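Local coordinates for protein thymidine kinase (Equid herpesvirus 4, PDB 1P73) that probably transfers the gamma-phosphate of ATP to thymidine, giving dTMP for viral DNA replication, and works as a homodimer, at residues S126-P131 / A147-L152. Sequence-based numbering, arbitrary orientation.
Sequences STVCFP and AMVATL. With 4TA (p1-(5'-adenosyl)p4-(5'-(2'-deoxy-thymidyl))tetraphosphate), chain N.
T127, M148 and V128 do most of the packing where helix 124-137 lies against the 147-152 segment, which runs from helix 142-149 into a type I turn from V149 to L152. T127, short and branched, fits between T151 and L152: its CG2 is 3.7 Å from T151 OG1, while OG1 faces the CB of L152. With OG1 held between the backbone N and carbonyl carbon (chi1 64°), the hydroxyl is hydrogen-bonded to the carbonyl O of P123 and CG2 is left for packing. The long M148 side chain crosses that of P131 at about a right angle, M148 CG lying 3.9 Å from P131 CG, and bends at chi2 and chi3 carry its CE to the S126 carbonyl. V128, buried and branched, adds apolar packing, its CG2 4.1 Å from L152 CD2. In the turn, the M148 carbonyl O accepts hydrogen bonds from T151 N and, on a lone pair in the carbonyl plane, from T151 OG1. F130 turns one ring face to the thymine of the bound bisubstrate. No hydrogen bond joins the two segments, so apolar packing and one CA-H···O contact, from V149 CA to T127 O, hold this buried interface behind the thymidine pocket.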
# COMPACT_ATOMS: atom_id res chain seq x y z
N SER B 126 -0.44 11.43 0.39
CA SER B 126 -0.01 10.86 1.67
C SER B 126 1.02 9.74 1.55
O SER B 126 1.68 9.40 2.52
CB SER B 126 -1.21 10.41 2.51
OG SER B 126 -1.87 9.34 1.88
N THR B 127 1.18 9.18 0.35
CA THR B 127 2.19 8.15 0.16
C THR B 127 3.48 8.70 -0.43
O THR B 127 4.55 8.11 -0.22
CB THR B 127 1.65 6.97 -0.70
OG1 THR B 127 1.34 7.43 -2.02
CG2 THR B 127 0.31 6.44 -0.13
N VAL B 128 3.41 9.80 -1.17
CA VAL B 128 4.62 10.35 -1.80
C VAL B 128 5.01 11.74 -1.29
O VAL B 128 6.06 11.90 -0.65
CB VAL B 128 4.54 10.32 -3.36
CG1 VAL B 128 5.84 10.81 -3.96
CG2 VAL B 128 4.23 8.93 -3.87
N CYS B 129 4.15 12.73 -1.56
CA CYS B 129 4.48 14.14 -1.40
C CYS B 129 4.80 14.54 0.03
O CYS B 129 5.88 15.08 0.29
CB CYS B 129 3.37 15.03 -1.93
SG CYS B 129 3.03 14.77 -3.66
N PHE B 130 3.86 14.30 0.94
CA PHE B 130 4.04 14.65 2.34
C PHE B 130 5.24 13.92 2.98
O PHE B 130 6.06 14.56 3.64
CB PHE B 130 2.74 14.50 3.14
CG PHE B 130 1.86 15.72 3.11
CD1 PHE B 130 0.99 15.95 2.02
CD2 PHE B 130 1.90 16.67 4.15
CE1 PHE B 130 0.17 17.11 1.98
CE2 PHE B 130 1.10 17.83 4.11
CZ PHE B 130 0.23 18.05 3.03
N PRO B 131 5.39 12.61 2.77
CA PRO B 131 6.60 11.92 3.23
C PRO B 131 7.88 12.49 2.58
O PRO B 131 8.87 12.64 3.30
CB PRO B 131 6.36 10.47 2.81
CG PRO B 131 4.93 10.36 2.69
CD PRO B 131 4.47 11.67 2.12
N ALA B 147 9.13 2.96 2.45
CA ALA B 147 7.99 2.24 3.01
C ALA B 147 6.68 2.87 2.59
O ALA B 147 5.78 2.17 2.15
CB ALA B 147 8.06 2.14 4.52
N MET B 148 6.59 4.20 2.70
CA MET B 148 5.44 4.98 2.25
C MET B 148 5.23 4.90 0.72
O MET B 148 4.17 4.51 0.26
CB MET B 148 5.61 6.46 2.64
CG MET B 148 5.66 6.76 4.12
SD MET B 148 4.25 6.13 5.06
CE MET B 148 2.75 6.55 3.96
N VAL B 149 6.27 5.25 -0.03
CA VAL B 149 6.20 5.32 -1.50
C VAL B 149 5.77 3.99 -2.14
O VAL B 149 5.05 4.00 -3.14
CB VAL B 149 7.55 5.85 -2.15
CG1 VAL B 149 7.58 5.58 -3.66
CG2 VAL B 149 7.77 7.34 -1.86
N ALA B 150 6.18 2.85 -1.57
CA ALA B 150 5.83 1.55 -2.13
C ALA B 150 4.33 1.27 -2.05
O ALA B 150 3.82 0.44 -2.81
CB ALA B 150 6.59 0.46 -1.47
N THR B 151 3.63 1.96 -1.15
CA THR B 151 2.21 1.72 -0.94
C THR B 151 1.32 2.59 -1.83
O THR B 151 0.10 2.57 -1.68
CB THR B 151 1.82 1.94 0.53
OG1 THR B 151 2.01 3.31 0.84
CG2 THR B 151 2.78 1.23 1.48
N LEU B 152 1.91 3.37 -2.72
CA LEU B 152 1.11 4.13 -3.66
C LEU B 152 0.45 3.12 -4.62
O LEU B 152 1.12 2.22 -5.11
CB LEU B 152 1.98 5.15 -4.40
CG LEU B 152 1.53 5.74 -5.74
CD1 LEU B 152 0.53 6.88 -5.56
CD2 LEU B 152 2.72 6.24 -6.54
C5M 4TA N . -2.58 14.27 3.35
C5 4TA N . -1.74 14.66 4.54
C6 4TA N . -2.12 15.73 5.35
N1 4TA N . -1.36 16.07 6.41
C1B 4TA N . -1.76 17.19 7.28
C2B 4TA N . -1.42 18.57 6.73
C3B 4TA N . -2.50 19.47 7.32
O3B 4TA N . -2.02 20.24 8.42
C4B 4TA N . -3.60 18.53 7.81
C5B 4TA N . -4.94 18.81 7.12
O5' 4TA N . -4.77 18.95 5.71
PD 4TA N . -5.89 19.69 4.82
O2D 4TA N . -5.50 19.65 3.35
O1D 4TA N . -7.21 19.14 5.29
OCD 4TA N . -5.80 21.22 5.36
PC 4TA N . -6.76 22.42 4.85
O1C 4TA N . -8.21 21.98 4.95
O2C 4TA N . -6.31 23.64 5.62
OBC 4TA N . -6.35 22.62 3.28
PB 4TA N . -7.32 23.12 2.08
O2B 4TA N . -8.49 22.19 2.01
O1B 4TA N . -6.48 23.44 0.87
OAB 4TA N . -7.82 24.54 2.56
PA 4TA N . -9.36 25.04 2.58
O1A 4TA N . -10.14 24.62 1.35
O2A 4TA N . -9.90 24.77 3.97
OA 4TA N . -9.03 26.62 2.44
C5' 4TA N . -7.93 27.18 3.17
C4' 4TA N . -8.33 28.39 4.02
O1' 4TA N . -8.41 29.56 3.20
C1' 4TA N . -9.77 29.96 2.99
C2' 4TA N . -10.65 28.97 3.77
O2' 4TA N . -11.72 29.60 4.45
C3' 4TA N . -9.69 28.23 4.69
O3' 4TA N . -9.61 28.83 5.98
N9A 4TA N . -10.07 29.88 1.54
C8A 4TA N . -10.34 28.85 0.69
N7A 4TA N . -10.55 29.31 -0.59
C5A 4TA N . -10.39 30.68 -0.47
C4A 4TA N . -10.10 30.99 0.81
N3A 4TA N . -9.90 32.27 1.22
C2A 4TA N . -9.98 33.27 0.32
N1A 4TA N . -10.27 33.00 -0.98
C6A 4TA N . -10.48 31.71 -1.40
N6A 4TA N . -10.77 31.42 -2.69
O4' 4TA N . -3.17 17.19 7.54
C2 4TA N . -0.18 15.33 6.73
O2 4TA N . 0.53 15.65 7.73
N3 4TA N . 0.22 14.28 5.96
C4 4TA N . -0.50 13.91 4.88
O4 4TA N . -0.13 12.94 4.19